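Local coordinates for flap endonuclease 1 (Desulfurococcus amylolyticus, PDB 3ORY), which is a flap endonuclease that probably cleaves 5' flaps from branched DNA, as its archaeal and eukaryotic relatives do, at residues M11-K16 with I245-D250; L61-G66 with E325-I330; A172-K177 with D304-E309. All coordinates share one frame; numbering follows the deposited sequence.

Interaction 1. Residues M11-K16 with I245-D250; sequences MGVDLK and ILLGTD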
loop_
_atom_site.group_PDB
_atom_site.type_symbol
_atom_site.label_atom_id
_atom_site.label_comp_id
_atom_site.label_asym_id
_atom_site.label_seq_id
_atom_site.Cartn_x
_atom_site.Cartn_y
_atom_site.Cartn_z
ATOM N N MET A 11 -2.443 -6.252 0.887
ATOM C CA MET A 11 -3.730 -6.027 0.213
ATOM C C MET A 11 -3.660 -6.364 -1.282
ATOM O O MET A 11 -4.560 -5.997 -2.048
ATOM C CB MET A 11 -4.185 -4.569 0.382
ATOM C CG MET A 11 -4.423 -4.108 1.825
ATOM S SD MET A 11 -5.542 -5.145 2.767
ATOM C CE MET A 11 -7.074 -5.012 1.849
ATOM N N GLY A 12 -2.611 -7.069 -1.696
ATOM C CA GLY A 12 -2.408 -7.309 -3.113
ATOM C C GLY A 12 -1.601 -8.552 -3.387
ATOM O O GLY A 12 -1.974 -9.647 -2.979
ATOM N N VAL A 13 -0.495 -8.370 -4.103
ATOM C CA VAL A 13 0.422 -9.455 -4.380
ATOM C C VAL A 13 1.643 -9.255 -3.488
ATOM O O VAL A 13 2.376 -8.280 -3.642
ATOM C CB VAL A 13 0.825 -9.457 -5.877
ATOM C CG1 VAL A 13 1.890 -10.520 -6.162
ATOM C CG2 VAL A 13 -0.410 -9.663 -6.767
ATOM N N ASP A 14 1.845 -10.168 -2.542
ATOM C CA ASP A 14 2.948 -10.056 -1.593
ATOM C C ASP A 14 4.081 -11.024 -1.989
ATOM O O ASP A 14 3.909 -12.241 -1.951
ATOM C CB ASP A 14 2.446 -10.316 -0.167
ATOM C CG ASP A 14 3.540 -10.166 0.902
ATOM O OD1 ASP A 14 4.663 -9.703 0.601
ATOM O OD2 ASP A 14 3.252 -10.508 2.070
ATOM N N LEU A 15 5.224 -10.460 -2.377
ATOM C CA LEU A 15 6.388 -11.243 -2.819
ATOM C C LEU A 15 7.543 -11.148 -1.827
ATOM O O LEU A 15 8.663 -11.574 -2.123
ATOM C CB LEU A 15 6.857 -10.762 -4.196
ATOM C CG LEU A 15 5.835 -10.757 -5.339
ATOM C CD1 LEU A 15 6.507 -10.252 -6.615
ATOM C CD2 LEU A 15 5.250 -12.142 -5.550
ATOM N N LYS A 16 7.267 -10.589 -0.650
ATOM C CA LYS A 16 8.302 -10.306 0.346
ATOM C C LYS A 16 9.360 -11.392 0.505
ATOM O O LYS A 16 10.556 -11.098 0.487
ATOM C CB LYS A 16 7.669 -9.999 1.710
ATOM C CG LYS A 16 8.654 -9.466 2.742
ATOM C CD LYS A 16 7.920 -8.988 4.009
ATOM C CE LYS A 16 8.873 -8.250 4.948
ATOM N NZ LYS A 16 10.064 -9.077 5.298
ATOM N N ILE A 245 -0.121 -14.152 -10.757
ATOM C CA ILE A 245 -1.357 -14.833 -11.149
ATOM C C ILE A 245 -1.577 -16.098 -10.305
ATOM O O ILE A 245 -2.712 -16.402 -9.903
ATOM C CB ILE A 245 -1.372 -15.136 -12.673
ATOM C CG1 ILE A 245 -1.475 -13.828 -13.476
ATOM C CG2 ILE A 245 -2.517 -16.085 -13.035
ATOM C CD1 ILE A 245 -1.216 -13.956 -14.986
ATOM N N LEU A 246 -0.494 -16.820 -10.022
ATOM C CA LEU A 246 -0.594 -18.015 -9.177
ATOM C C LEU A 246 -1.004 -17.649 -7.760
ATOM O O LEU A 246 -1.729 -18.401 -7.092
ATOM C CB LEU A 246 0.723 -18.795 -9.169
ATOM C CG LEU A 246 1.078 -19.494 -10.482
ATOM C CD1 LEU A 246 2.377 -20.275 -10.329
ATOM C CD2 LEU A 246 -0.044 -20.422 -10.901
ATOM N N LEU A 247 -0.542 -16.489 -7.312
ATOM C CA LEU A 247 -0.879 -16.001 -5.978
ATOM C C LEU A 247 -2.290 -15.394 -5.915
ATOM O O LEU A 247 -2.975 -15.502 -4.885
ATOM C CB LEU A 247 0.184 -15.009 -5.492
ATOM C CG LEU A 247 1.610 -15.571 -5.371
ATOM C CD1 LEU A 247 2.549 -14.474 -4.858
ATOM C CD2 LEU A 247 1.646 -16.788 -4.445
ATOM N N GLY A 248 -2.720 -14.777 -7.010
ATOM C CA GLY A 248 -4.065 -14.232 -7.108
ATOM C C GLY A 248 -4.121 -12.739 -7.385
ATOM O O GLY A 248 -3.508 -11.947 -6.669
ATOM N N THR A 249 -4.871 -12.358 -8.423
ATOM C CA THR A 249 -5.028 -10.955 -8.831
ATOM C C THR A 249 -6.502 -10.563 -8.753
ATOM O O THR A 249 -7.343 -11.392 -8.401
ATOM C CB THR A 249 -4.546 -10.744 -10.283
ATOM O OG1 THR A 249 -5.439 -11.422 -11.176
ATOM C CG2 THR A 249 -3.119 -11.307 -10.483
ATOM N N ASP A 250 -6.831 -9.314 -9.094
ATOM C CA ASP A 250 -8.239 -8.906 -9.196
ATOM C C ASP A 250 -9.037 -9.815 -10.126
ATOM O O ASP A 250 -10.245 -9.985 -9.953
ATOM C CB ASP A 250 -8.357 -7.463 -9.725
ATOM C CG ASP A 250 -8.109 -6.423 -8.658
ATOM O OD1 ASP A 250 -8.365 -6.693 -7.450
ATOM O OD2 ASP A 250 -7.685 -5.309 -9.031
#

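Interaction 2. Residues L61-G66 with E325-I330; sequences LMDNNG and EHDFSI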
loop_
_atom_site.group_PDB
_atom_site.type_symbol
_atom_site.label_atom_id
_atom_site.label_comp_id
_atom_site.label_asym_id
_atom_site.label_seq_id
_atom_site.Cartn_x
_atom_site.Cartn_y
_atom_site.Cartn_z
ATOM N N LEU A 61 -9.199 4.846 15.390
ATOM C CA LEU A 61 -9.542 6.217 15.724
ATOM C C LEU A 61 -10.943 6.499 15.196
ATOM O O LEU A 61 -11.317 6.035 14.110
ATOM C CB LEU A 61 -8.538 7.204 15.123
ATOM C CG LEU A 61 -7.059 7.203 15.539
ATOM C CD1 LEU A 61 -6.375 8.419 14.936
ATOM C CD2 LEU A 61 -6.833 7.185 17.068
ATOM N N MET A 62 -11.724 7.238 15.976
ATOM C CA MET A 62 -13.102 7.534 15.625
ATOM C C MET A 62 -13.467 8.966 15.996
ATOM O O MET A 62 -12.919 9.515 16.947
ATOM C CB MET A 62 -14.051 6.531 16.295
ATOM C CG MET A 62 -14.100 5.153 15.599
ATOM S SD MET A 62 -15.050 3.922 16.522
ATOM C CE MET A 62 -13.991 3.645 17.938
ATOM N N ASP A 63 -14.363 9.572 15.222
ATOM C CA ASP A 63 -14.867 10.898 15.544
ATOM C C ASP A 63 -16.082 10.791 16.476
ATOM O O ASP A 63 -16.447 9.688 16.895
ATOM C CB ASP A 63 -15.158 11.715 14.273
ATOM C CG ASP A 63 -16.316 11.161 13.441
ATOM O OD1 ASP A 63 -17.169 10.420 13.969
ATOM O OD2 ASP A 63 -16.375 11.495 12.239
ATOM N N ASN A 64 -16.697 11.928 16.798
ATOM C CA ASN A 64 -17.840 11.966 17.716
ATOM C C ASN A 64 -19.145 11.440 17.119
ATOM O O ASN A 64 -20.136 11.269 17.836
ATOM C CB ASN A 64 -18.048 13.384 18.259
ATOM C CG ASN A 64 -16.942 13.818 19.207
ATOM O OD1 ASN A 64 -16.230 12.993 19.781
ATOM N ND2 ASN A 64 -16.796 15.122 19.377
ATOM N N ASN A 65 -19.147 11.213 15.809
ATOM C CA ASN A 65 -20.276 10.603 15.117
ATOM C C ASN A 65 -20.074 9.094 14.961
ATOM O O ASN A 65 -20.792 8.438 14.209
ATOM C CB ASN A 65 -20.488 11.266 13.746
ATOM C CG ASN A 65 -21.348 12.530 13.819
ATOM O OD1 ASN A 65 -22.337 12.588 14.553
ATOM N ND2 ASN A 65 -20.981 13.540 13.035
ATOM N N GLY A 66 -19.086 8.556 15.677
ATOM C CA GLY A 66 -18.733 7.138 15.612
ATOM C C GLY A 66 -18.007 6.662 14.355
ATOM O O GLY A 66 -17.797 5.463 14.189
ATOM N N GLU A 325 -15.185 18.556 11.186
ATOM C CA GLU A 325 -15.957 17.423 10.687
ATOM C C GLU A 325 -15.584 16.092 11.341
ATOM O O GLU A 325 -16.419 15.179 11.398
ATOM C CB GLU A 325 -15.813 17.316 9.173
ATOM C CG GLU A 325 -16.567 18.407 8.408
ATOM C CD GLU A 325 -16.220 18.465 6.918
ATOM O OE1 GLU A 325 -15.846 17.428 6.323
ATOM O OE2 GLU A 325 -16.320 19.570 6.344
ATOM N N HIS A 326 -14.345 15.971 11.821
ATOM C CA HIS A 326 -13.861 14.681 12.324
ATOM C C HIS A 326 -13.237 14.702 13.725
ATOM O O HIS A 326 -12.624 13.718 14.170
ATOM C CB HIS A 326 -12.942 14.012 11.290
ATOM C CG HIS A 326 -13.652 13.634 10.025
ATOM N ND1 HIS A 326 -14.561 12.601 9.966
ATOM C CD2 HIS A 326 -13.601 14.163 8.778
ATOM C CE1 HIS A 326 -15.034 12.502 8.735
ATOM N NE2 HIS A 326 -14.470 13.438 7.995
ATOM N N ASP A 327 -13.397 15.833 14.408
ATOM C CA ASP A 327 -13.097 15.961 15.841
ATOM C C ASP A 327 -11.640 15.716 16.236
ATOM O O ASP A 327 -11.365 15.327 17.373
ATOM C CB ASP A 327 -14.055 15.084 16.664
ATOM C CG ASP A 327 -15.506 15.390 16.367
ATOM O OD1 ASP A 327 -15.946 16.505 16.710
ATOM O OD2 ASP A 327 -16.204 14.532 15.775
ATOM N N PHE A 328 -10.713 15.952 15.304
ATOM C CA PHE A 328 -9.278 15.923 15.606
ATOM C C PHE A 328 -8.959 17.075 16.550
ATOM O O PHE A 328 -9.671 18.083 16.573
ATOM C CB PHE A 328 -8.451 16.108 14.336
ATOM C CG PHE A 328 -8.272 14.862 13.517
ATOM C CD1 PHE A 328 -6.995 14.383 13.248
ATOM C CD2 PHE A 328 -9.372 14.182 12.981
ATOM C CE1 PHE A 328 -6.807 13.236 12.474
ATOM C CE2 PHE A 328 -9.198 13.028 12.205
ATOM C CZ PHE A 328 -7.910 12.556 11.952
ATOM N N SER A 329 -7.877 16.942 17.309
ATOM C CA SER A 329 -7.465 17.997 18.230
ATOM C C SER A 329 -7.001 19.255 17.492
ATOM O O SER A 329 -6.100 19.187 16.653
ATOM C CB SER A 329 -6.341 17.504 19.145
ATOM O OG SER A 329 -5.552 18.603 19.573
ATOM N N ILE A 330 -7.588 20.401 17.841
ATOM C CA ILE A 330 -7.222 21.675 17.222
ATOM C C ILE A 330 -5.750 22.047 17.463
ATOM O O ILE A 330 -5.083 22.574 16.568
ATOM C CB ILE A 330 -8.185 22.831 17.635
ATOM C CG1 ILE A 330 -7.842 24.125 16.884
ATOM C CG2 ILE A 330 -8.174 23.058 19.157
ATOM C CD1 ILE A 330 -7.903 24.010 15.371
#

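Interaction 3. Residues A172-K177 with D304-E309; sequences AYIVKK and DNYRIE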
loop_
_atom_site.group_PDB
_atom_site.type_symbol
_atom_site.label_atom_id
_atom_site.label_comp_id
_atom_site.label_asym_id
_atom_site.label_seq_id
_atom_site.Cartn_x
_atom_site.Cartn_y
_atom_site.Cartn_z
ATOM N N ALA A 172 2.864 2.611 -11.722
ATOM C CA ALA A 172 3.949 2.060 -12.548
ATOM C C ALA A 172 4.163 2.866 -13.824
ATOM O O ALA A 172 5.305 3.139 -14.210
ATOM C CB ALA A 172 3.675 0.588 -12.894
ATOM N N TYR A 173 3.061 3.234 -14.484
ATOM C CA TYR A 173 3.132 3.987 -15.740
ATOM C C TYR A 173 3.721 5.392 -15.565
ATOM O O TYR A 173 4.502 5.853 -16.401
ATOM C CB TYR A 173 1.756 4.069 -16.408
ATOM C CG TYR A 173 1.781 4.722 -17.780
ATOM C CD1 TYR A 173 2.342 4.063 -18.887
ATOM C CD2 TYR A 173 1.240 5.993 -17.973
ATOM C CE1 TYR A 173 2.361 4.667 -20.159
ATOM C CE2 TYR A 173 1.256 6.606 -19.240
ATOM C CZ TYR A 173 1.821 5.944 -20.315
ATOM O OH TYR A 173 1.825 6.559 -21.546
ATOM N N ILE A 174 3.333 6.076 -14.492
ATOM C CA ILE A 174 3.917 7.379 -14.164
ATOM C C ILE A 174 5.452 7.290 -13.998
ATOM O O ILE A 174 6.202 8.158 -14.488
ATOM C CB ILE A 174 3.220 8.002 -12.916
ATOM C CG1 ILE A 174 1.762 8.353 -13.263
ATOM C CG2 ILE A 174 3.965 9.246 -12.414
ATOM C CD1 ILE A 174 0.856 8.632 -12.027
ATOM N N VAL A 175 5.920 6.240 -13.333
ATOM C CA VAL A 175 7.364 6.027 -13.204
ATOM C C VAL A 175 8.005 5.707 -14.566
ATOM O O VAL A 175 9.067 6.244 -14.881
ATOM C CB VAL A 175 7.713 4.936 -12.165
ATOM C CG1 VAL A 175 9.234 4.846 -11.979
ATOM C CG2 VAL A 175 7.057 5.245 -10.816
ATOM N N LYS A 176 7.349 4.852 -15.363
ATOM C CA LYS A 176 7.799 4.536 -16.733
ATOM C C LYS A 176 8.006 5.786 -17.580
ATOM O O LYS A 176 8.974 5.873 -18.351
ATOM C CB LYS A 176 6.787 3.655 -17.455
ATOM C CG LYS A 176 6.800 2.187 -17.085
ATOM C CD LYS A 176 5.799 1.460 -17.982
ATOM C CE LYS A 176 5.524 0.052 -17.527
ATOM N NZ LYS A 176 4.735 -0.682 -18.558
ATOM N N LYS A 177 7.083 6.739 -17.447
ATOM C CA LYS A 177 7.113 7.985 -18.215
ATOM C C LYS A 177 8.177 8.980 -17.731
ATOM O O LYS A 177 8.366 10.024 -18.344
ATOM C CB LYS A 177 5.730 8.664 -18.196
ATOM C CG LYS A 177 4.616 7.891 -18.909
ATOM C CD LYS A 177 4.970 7.528 -20.350
ATOM C CE LYS A 177 4.684 8.676 -21.304
ATOM N NZ LYS A 177 5.281 8.396 -22.647
ATOM N N ASP A 304 -2.232 8.981 -20.064
ATOM C CA ASP A 304 -1.323 10.123 -20.175
ATOM C C ASP A 304 -1.969 11.394 -19.673
ATOM O O ASP A 304 -1.320 12.443 -19.623
ATOM C CB ASP A 304 -0.958 10.356 -21.645
ATOM C CG ASP A 304 -0.019 9.325 -22.171
ATOM O OD1 ASP A 304 0.904 8.935 -21.434
ATOM O OD2 ASP A 304 -0.203 8.909 -23.332
ATOM N N ASN A 305 -3.253 11.303 -19.334
ATOM C CA ASN A 305 -4.062 12.457 -18.969
ATOM C C ASN A 305 -3.929 12.790 -17.479
ATOM O O ASN A 305 -4.843 12.555 -16.693
ATOM C CB ASN A 305 -5.531 12.213 -19.374
ATOM C CG ASN A 305 -6.452 13.367 -19.008
ATOM O OD1 ASN A 305 -6.042 14.525 -19.018
ATOM N ND2 ASN A 305 -7.713 13.049 -18.689
ATOM N N TYR A 306 -2.764 13.305 -17.104
ATOM C CA TYR A 306 -2.496 13.746 -15.743
ATOM C C TYR A 306 -1.463 14.850 -15.805
ATOM O O TYR A 306 -0.684 14.922 -16.753
ATOM C CB TYR A 306 -1.985 12.599 -14.849
ATOM C CG TYR A 306 -0.677 11.963 -15.300
ATOM C CD1 TYR A 306 0.557 12.535 -14.978
ATOM C CD2 TYR A 306 -0.679 10.776 -16.045
ATOM C CE1 TYR A 306 1.762 11.952 -15.409
ATOM C CE2 TYR A 306 0.509 10.184 -16.467
ATOM C CZ TYR A 306 1.722 10.776 -16.148
ATOM O OH TYR A 306 2.880 10.180 -16.576
ATOM N N ARG A 307 -1.450 15.700 -14.788
ATOM C CA ARG A 307 -0.424 16.732 -14.680
ATOM C C ARG A 307 -0.157 17.001 -13.205
ATOM O O ARG A 307 -0.960 17.647 -12.529
ATOM C CB ARG A 307 -0.834 18.009 -15.436
ATOM C CG ARG A 307 0.162 19.170 -15.299
ATOM C CD ARG A 307 0.314 19.950 -16.604
ATOM N NE ARG A 307 1.085 21.186 -16.436
ATOM C CZ ARG A 307 0.677 22.393 -16.834
ATOM N NH1 ARG A 307 -0.496 22.541 -17.444
ATOM N NH2 ARG A 307 1.453 23.454 -16.638
ATOM N N ILE A 308 0.981 16.506 -12.728
ATOM C CA ILE A 308 1.325 16.520 -11.310
ATOM C C ILE A 308 1.864 17.884 -10.862
ATOM O O ILE A 308 2.995 18.268 -11.200
ATOM C CB ILE A 308 2.340 15.405 -10.985
ATOM C CG1 ILE A 308 1.794 14.033 -11.423
ATOM C CG2 ILE A 308 2.694 15.416 -9.509
ATOM C CD1 ILE A 308 2.868 12.973 -11.579
ATOM N N GLU A 309 1.039 18.606 -10.104
ATOM C CA GLU A 309 1.400 19.929 -9.584
ATOM C C GLU A 309 1.064 20.027 -8.103
ATOM O O GLU A 309 0.056 19.490 -7.651
ATOM C CB GLU A 309 0.663 21.037 -10.344
ATOM C CG GLU A 309 1.065 21.189 -11.812
ATOM C CD GLU A 309 0.271 22.269 -12.533
ATOM O OE1 GLU A 309 -0.825 22.642 -12.054
ATOM O OE2 GLU A 309 0.746 22.752 -13.584
#

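Interaction 1. Residues M11-K16 with I245-D250
Leu-247 reaches Leu-15 because its CG stands anti to its own carbonyl carbon (chi1 -61°) and an extended second torsion (chi2 -179°) carries CD1 out toward segment 11-16. Leu-15 also turns its CG anti to its carbonyl carbon, and the branch that does the touching is CD2. The two side chains cross obliquely, with Leu-15 CD2 3.6 Å from Leu-247 CD1. Leu-247 CD1 carries most of the contact. Val-13 CG1 lies 4.2 Å from Leu-247 CD1, and the carbonyl O of Asp-14 lies 3.9 Å from Leu-247 CD1. The other branch of Val-13, CG2, comes to 3.9 Å from Gly-248 O. No hydrogen bond links the two segments, so the contact is apolar packing of side chains against each other and against backbone carbonyls.

In 11-16 the N of Lys-16 donates to Asp-14 OD1 at 3.0 Å, meeting it from above the carboxylate plane. This is an Asx turn. In 245-250 the helix gives way at Gly-248, which has positive phi. A CB here would press on the carbonyl O of Leu-247.

Arg-103 bridges the two segments: its NE bonds Gly-12 O, and its NH2 makes a weak bond to Leu-247 O. Its backbone N bonds Asp-250 OD1, while Lys-101 forms a salt bridge with Asp-250 OD2.

The contact joins the loop before strand 24-26 to the C-terminal end of helix 237-247. That helix and helix 261-271 probably form the helix-hairpin-helix-like DNA-binding element of this nuclease family. Leu-247 also packs on Pro-261 and Ala-264 of helix 261-271, and Val-13 pairs by backbone with Tyr-188, just ahead of helix 189-192.

Interaction 2. Residues L61-G66 with E325-I330
Glu-325 O and Asp-63 OD2, both acceptors, merely lie 3.8 Å apart. Next, His-326 makes the bond: its ND1 donates to Asp-63 OD2 at 3.1 Å. The oxygen uses its anti lone pair and sits at the ring edge. Chi1 of 67° sets Asp-63 CG between its backbone N and carbonyl carbon, facing His-326. Carboxylate and imidazole are nearly coplanar, 14° apart. The carbonyl O of His-326 also presses on the other segment, 3.2 Å from Asp-63 CB. Asp-63 OD2 has a second partner in Arg-67 NE, a salt bridge. Asp-63 OD1 turns to its own segment, where the N of Asn-65 donates at 2.8 Å from above the carboxylate plane. This is an Asx turn, set on a type I beta turn from Asp-63 to Gly-66. An alanine in place of Asp-63 would probably leave His-326 ND1 and Arg-67 without their carboxylate and the Asx turn without its acceptor.

The turn belongs to the connection between helices 42-52 and 70-84. As in related flap endonucleases, it probably lies where the DNA junction binds.

Asp-327 follows, with positive phi and its CB directed at the turn. Its OD2 accepts the N of Asn-64 at 2.8 Å in a fairly straight bond (165°), met from above the carboxylate plane. Asn-64 ND2 lies near OD1, but the angle is too poor for a bond. Asp-63 OD1 and Asp-327 OD2 are 4.6 Å apart, so their like charges probably repel. Phe-328 turns to Leu-322 of helix 315-325 and Ser-73 of helix 70-84. Ser-329 then N-caps helix 330-347, its OG bonding the N of Arg-332.

Interaction 3. Residues A172-K177 with D304-E309
Tyr-173 donates its hydroxyl OH to Asp-304 OD1 at 2.6 Å. The carboxylate is met on its syn side, 27° out of plane. Asp-304 OD1 also lies at the edge of the Tyr-173 ring, 3.2 Å from CE2. Lys-177 adds charge without a bond: its NZ stays 4.6 Å from Asp-304 OD1, beyond a salt bridge, so it would at most steady the carboxylate from a distance. Lys-177 CG, anti to the carbonyl carbon (chi1 -66°), lies over one face of the Tyr-173 ring, toward its rim. Bends at chi2 and chi3 fold the chain beyond.

Tyr-306 OH finds its acceptor outside the two segments, at Asp-179 OD2, and packs against Lys-177 CB at 3.6 Å. The contact ties the end of helix 167-176, on the alpha/beta core, to the loop leading to helix 315-325. An inverse gamma turn centred on Asn-305 bends that loop.

Ile-174 CG1 makes a CH-pi contact over one face of the Tyr-306 ring, 4.1 Å from its centroid. Its other branch, CG2, meets Ile-308 CD1 at 4.0 Å. Ile-174 also reaches Val-39 of strand 37-41. Arg-307 and Glu-309 pair by charge alone, with no N-H directed at Glu-309 OE2.

The three contacts are separate. Interactions 1 and 2 lie on opposite sides of the chain's centre, with centres 35 Å apart and nearest atoms about 17 Å apart. Interaction 3 is closer to interaction 1, at 24 Å between centres and about 13 Å between nearest atoms. Interactions 2 and 3 are 34 Å apart by centres. In sequence, interaction 1 crosses the other two, while both segments of interaction 3 fall between those of interaction 2. By family likeness, interaction 1 probably lies nearest the active site and the DNA-binding helices. Interactions 3 and 2 join the stretches before and after helix 315-325, respectively, to earlier parts of the chain.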